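Side-chain contacts in 4-hydroxybutyrate CoA-transferase (Porphyromonas gingivalis, PDB 3EH7), which probably transfers coenzyme A between carboxylic acids such as 4-hydroxybutyrate and acetate: residues G323-E328 against G339-Y344; V389-V392 against G397-Q400. All coordinates share one frame; numbering follows the deposited sequence. Where two conformers were deposited one is given.

Contact 1: residues G323-E328 against G339-Y344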
loop_
_atom_site.group_PDB
_atom_site.type_symbol
_atom_site.label_atom_id
_atom_site.label_comp_id
_atom_site.label_asym_id
_atom_site.label_seq_id
_atom_site.Cartn_x
_atom_site.Cartn_y
_atom_site.Cartn_z
ATOM N N GLY A 323 2.252 5.974 -14.135
ATOM C CA GLY A 323 3.115 5.449 -13.107
ATOM C C GLY A 323 2.664 4.121 -12.508
ATOM O O GLY A 323 3.249 3.707 -11.531
ATOM N N GLN A 324 1.640 3.441 -13.044
ATOM C CA GLN A 324 1.284 2.116 -12.474
ATOM C C GLN A 324 2.378 1.119 -12.847
ATOM O O GLN A 324 2.804 1.100 -13.981
ATOM C CB GLN A 324 -0.054 1.566 -12.991
ATOM C CG GLN A 324 -1.191 2.555 -13.059
ATOM C CD GLN A 324 -2.517 1.878 -13.216
ATOM O OE1 GLN A 324 -3.135 1.461 -12.211
ATOM N NE2 GLN A 324 -3.001 1.786 -14.468
ATOM N N VAL A 325 2.770 0.265 -11.899
ATOM C CA VAL A 325 3.874 -0.661 -12.041
ATOM C C VAL A 325 3.336 -2.069 -12.057
ATOM O O VAL A 325 2.568 -2.459 -11.160
ATOM C CB VAL A 325 4.847 -0.524 -10.859
ATOM C CG1 VAL A 325 5.888 -1.710 -10.799
ATOM C CG2 VAL A 325 5.545 0.849 -10.916
ATOM N N VAL A 326 3.691 -2.809 -13.093
ATOM C CA VAL A 326 3.353 -4.218 -13.204
ATOM C C VAL A 326 4.648 -5.017 -13.082
ATOM O O VAL A 326 5.580 -4.842 -13.864
ATOM C CB VAL A 326 2.698 -4.512 -14.543
ATOM C CG1 VAL A 326 2.460 -5.993 -14.731
ATOM C CG2 VAL A 326 1.395 -3.700 -14.662
ATOM N N SER A 327 4.684 -5.882 -12.087
ATOM C CA SER A 327 5.801 -6.762 -11.855
ATOM C C SER A 327 5.271 -8.179 -11.596
ATOM O O SER A 327 4.669 -8.437 -10.569
ATOM C CB SER A 327 6.566 -6.258 -10.656
ATOM O OG SER A 327 7.680 -7.089 -10.467
ATOM N N GLU A 328 5.477 -9.080 -12.543
ATOM C CA GLU A 328 5.024 -10.467 -12.428
ATOM C C GLU A 328 6.238 -11.379 -12.744
ATOM O O GLU A 328 7.309 -10.895 -13.144
ATOM C CB GLU A 328 3.808 -10.724 -13.363
ATOM C CG GLU A 328 2.468 -9.887 -13.033
ATOM C CD GLU A 328 1.461 -9.735 -14.255
ATOM O OE1 GLU A 328 1.926 -9.775 -15.434
ATOM O OE2 GLU A 328 0.228 -9.560 -14.062
ATOM N N GLY A 339 6.988 -11.056 -4.973
ATOM C CA GLY A 339 6.238 -9.813 -4.962
ATOM C C GLY A 339 6.589 -8.903 -3.795
ATOM O O GLY A 339 5.822 -7.997 -3.465
ATOM N N GLY A 340 7.741 -9.134 -3.172
ATOM C CA GLY A 340 8.169 -8.376 -2.015
ATOM C C GLY A 340 8.512 -6.918 -2.283
ATOM O O GLY A 340 8.663 -6.134 -1.350
ATOM N N GLN A 341 8.620 -6.521 -3.551
ATOM C CA GLN A 341 9.119 -5.180 -3.864
ATOM C C GLN A 341 8.221 -4.063 -3.322
ATOM O O GLN A 341 8.715 -3.075 -2.776
ATOM C CB GLN A 341 9.438 -5.008 -5.361
ATOM C CG GLN A 341 8.292 -5.116 -6.324
ATOM C CD GLN A 341 8.752 -5.070 -7.781
ATOM O OE1 GLN A 341 9.518 -5.920 -8.220
ATOM N NE2 GLN A 341 8.271 -4.087 -8.528
ATOM N N VAL A 342 6.902 -4.234 -3.426
ATOM C CA VAL A 342 5.988 -3.213 -2.918
ATOM C C VAL A 342 6.158 -3.012 -1.419
ATOM O O VAL A 342 5.969 -1.907 -0.925
ATOM C CB VAL A 342 4.521 -3.534 -3.254
ATOM C CG1 VAL A 342 4.110 -4.884 -2.650
ATOM C CG2 VAL A 342 3.562 -2.385 -2.791
ATOM N N ASP A 343 6.541 -4.058 -0.682
ATOM C CA ASP A 343 6.779 -3.912 0.754
ATOM C C ASP A 343 7.842 -2.850 0.977
ATOM O O ASP A 343 7.745 -2.019 1.891
ATOM C CB ASP A 343 7.248 -5.229 1.419
ATOM C CG ASP A 343 6.258 -6.397 1.271
ATOM O OD1 ASP A 343 5.096 -6.159 0.825
ATOM O OD2 ASP A 343 6.635 -7.586 1.619
ATOM N N TYR A 344 8.873 -2.876 0.133
ATOM C CA TYR A 344 9.988 -1.951 0.235
ATOM C C TYR A 344 9.648 -0.562 -0.320
ATOM O O TYR A 344 10.150 0.419 0.174
ATOM C CB TYR A 344 11.263 -2.544 -0.412
ATOM C CG TYR A 344 11.861 -3.590 0.490
ATOM C CD1 TYR A 344 12.745 -3.241 1.526
ATOM C CD2 TYR A 344 11.476 -4.906 0.381
ATOM C CE1 TYR A 344 13.240 -4.193 2.392
ATOM C CE2 TYR A 344 11.957 -5.864 1.266
ATOM C CZ TYR A 344 12.826 -5.499 2.263
ATOM O OH TYR A 344 13.266 -6.461 3.124
#
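The terminal amide of Gln341 is the one flat group that meets the other segment, and Ser327 and Val325 both lie on one side of its plane, the serine well above it and the valine close to it near the edge. Ser327 CB and OG are set obliquely beyond the terminal atoms; Ser327 CB is 3.8 Å from Gln341 CD. Val325 CG1 abuts the other branch of the amide, 4.1 Å from the atom modelled as Gln341 NE2. The hydroxyl is turned to the glutamine because Ser327 OG stands anti to the backbone nitrogen (chi1 -178°). Gln341 replies with a long reach: CG sits between its own backbone N and carbonyl carbon (chi1 64°), and the chain runs extended from there.

These side chains link two parts of an elaborated beta-alpha-beta crossover. Parallel strands 310-314 and 355-359 are neighbours in the large sheet, and between them the chain makes the antiparallel pair 318-320 and 325-326 before entering helix 341-350. Val325 points from its strand toward the first turn of that helix, whereas Val326 points away, next to Ile376. On the far side of strand 325-326 lies strand 382-384, and Gln324 is hydrogen-bonded through its side chain to Val382 and Ala380 of the second subunit.

The polar part of the contact is less certain than the packing. Ser327 OG is 3.1 Å from the atom modelled as Gln341 OE1, but the amide is probably turned over and the side chain has two conformers. With the amide reversed, nitrogen would face the hydroxyl and a hydrogen bond would be possible, approached from well outside the amide plane.

Contact 2: residues V389-V392 against G397-Q400; sequences VDYV and GIAQ
Val392 and Ala399 form the tight half of this contact, an antiparallel hydrogen-bonded pair closed by two short backbone bonds. Val392 N reaches Ala399 O at 2.8 Å, and Ala399 N reaches Val392 O at the same 2.8 Å, both nearly straight. The two side chains share one face of the hairpin formed by strands 391-394 and 397-400, where helix 406-414 covers them with Leu413 and Ala412. Strand 397-400 is the outermost strand of the large mixed sheet within this chain, added antiparallel to a run of parallel strands.

The other face is partly exposed and held by side chains. Here Tyr391 and Gln400 are a non-hydrogen-bonded pair, and Gln400 lies across the tyrosine: Gln400 CG stands over the middle of the Tyr391 ring, 4.2 Å from its centroid, in a CH-pi contact, and the amide beyond it is stacked on the ring with the planes 18° apart. Ile398 CG2 approaches the same ring at its edge, 3.8 Å from Tyr391 CD2. Gln400 CG is anti to the backbone N (chi1 -173°) and the chain continues extended, which lays the amide over the phenol end of the ring, with NE2 beside Asp390. Gln400 NE2 donates to Asp390 OD1 at 3.1 Å, almost in the amide plane and to the syn lone pair. A water bonds Tyr391 OH at 2.6 Å and accepts a weak bond from Gln400 NE2, marking the looser end.

Two N-H groups thus converge on the buried Asp390 carboxylate, since its OD2 takes the backbone N of Ser356 in the adjoining strand. This pairing would favour the ionised acid, and the bond to OD1 should restrict rotation of the glutamine amide above the tyrosine ring.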
loop_
_atom_site.group_PDB
_atom_site.type_symbol
_atom_site.label_atom_id
_atom_site.label_comp_id
_atom_site.label_asym_id
_atom_site.label_seq_id
_atom_site.Cartn_x
_atom_site.Cartn_y
_atom_site.Cartn_z
ATOM N N VAL A 389 4.491 5.160 -6.506
ATOM C CA VAL A 389 5.756 5.058 -7.245
ATOM C C VAL A 389 6.568 6.329 -6.969
ATOM O O VAL A 389 5.977 7.399 -6.814
ATOM C CB VAL A 389 5.458 4.830 -8.738
ATOM C CG1 VAL A 389 4.604 6.010 -9.294
ATOM C CG2 VAL A 389 6.766 4.627 -9.539
ATOM N N ASP A 390 7.901 6.223 -6.882
ATOM C CA ASP A 390 8.757 7.340 -6.510
ATOM C C ASP A 390 9.672 7.645 -7.722
ATOM O O ASP A 390 9.230 8.324 -8.649
ATOM C CB ASP A 390 9.500 6.920 -5.234
ATOM C CG ASP A 390 10.340 8.002 -4.630
ATOM O OD1 ASP A 390 10.270 9.144 -5.122
ATOM O OD2 ASP A 390 11.042 7.680 -3.615
ATOM N N TYR A 391 10.885 7.083 -7.762
ATOM C CA TYR A 391 11.794 7.181 -8.906
ATOM C C TYR A 391 11.645 6.041 -9.885
ATOM O O TYR A 391 11.424 4.862 -9.509
ATOM C CB TYR A 391 13.251 7.160 -8.446
ATOM C CG TYR A 391 13.702 8.344 -7.639
ATOM C CD1 TYR A 391 13.611 8.327 -6.249
ATOM C CD2 TYR A 391 14.266 9.461 -8.251
ATOM C CE1 TYR A 391 14.036 9.407 -5.479
ATOM C CE2 TYR A 391 14.716 10.560 -7.495
ATOM C CZ TYR A 391 14.591 10.510 -6.112
ATOM O OH TYR A 391 15.000 11.530 -5.342
ATOM N N VAL A 392 11.803 6.375 -11.156
ATOM C CA VAL A 392 11.892 5.380 -12.205
ATOM C C VAL A 392 13.180 5.642 -12.947
ATOM O O VAL A 392 13.489 6.789 -13.265
ATOM C CB VAL A 392 10.689 5.453 -13.169
ATOM C CG1 VAL A 392 10.881 4.495 -14.355
ATOM C CG2 VAL A 392 9.370 5.161 -12.412
ATOM N N GLY A 397 17.872 7.724 -18.279
ATOM C CA GLY A 397 17.883 8.696 -17.185
ATOM C C GLY A 397 16.917 8.402 -16.051
ATOM O O GLY A 397 16.446 7.286 -15.881
ATOM N N ILE A 398 16.631 9.437 -15.278
ATOM C CA ILE A 398 15.960 9.304 -14.002
ATOM C C ILE A 398 14.681 10.140 -14.076
ATOM O O ILE A 398 14.736 11.281 -14.578
ATOM C CB ILE A 398 16.863 9.876 -12.848
ATOM C CG1 ILE A 398 18.143 9.041 -12.669
ATOM C CG2 ILE A 398 16.114 9.947 -11.546
ATOM C CD1 ILE A 398 19.319 9.809 -12.015
ATOM N N ALA A 399 13.557 9.598 -13.587
ATOM C CA ALA A 399 12.331 10.386 -13.396
ATOM C C ALA A 399 11.848 10.257 -11.964
ATOM O O ALA A 399 11.852 9.147 -11.439
ATOM C CB ALA A 399 11.232 9.901 -14.343
ATOM N N GLN A 400 11.473 11.357 -11.315
ATOM C CA GLN A 400 10.775 11.259 -10.024
ATOM C C GLN A 400 9.308 11.645 -10.219
ATOM O O GLN A 400 9.006 12.748 -10.669
ATOM C CB GLN A 400 11.435 12.094 -8.910
ATOM C CG GLN A 400 10.788 11.848 -7.473
ATOM C CD GLN A 400 11.553 12.548 -6.319
ATOM O OE1 GLN A 400 12.204 13.580 -6.539
ATOM N NE2 GLN A 400 11.471 11.981 -5.080
HETATM O O HOH W 1 13.917 11.660 -2.972
#

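Overall arrangement
The two contacts follow one another along the chain, and their centres are about 14 Å apart. They meet through Val389, at the start of 389-392: its CG1 lies 3.5 Å from Gly323 O, and its CG2 packs at 4.2 Å on Val325 CG2. Contact 1 lies nearer the middle of the chain, about 12 Å from its centre, against about 22 Å for contact 2 at the sheet margin. Contact 1 is also the one close to the subunit interface, whereas the second subunit does not touch contact 2. Segment 323-328 runs straight into Cys329, whose disulfide with Cys64 ties this C-terminal region to the N-terminal one.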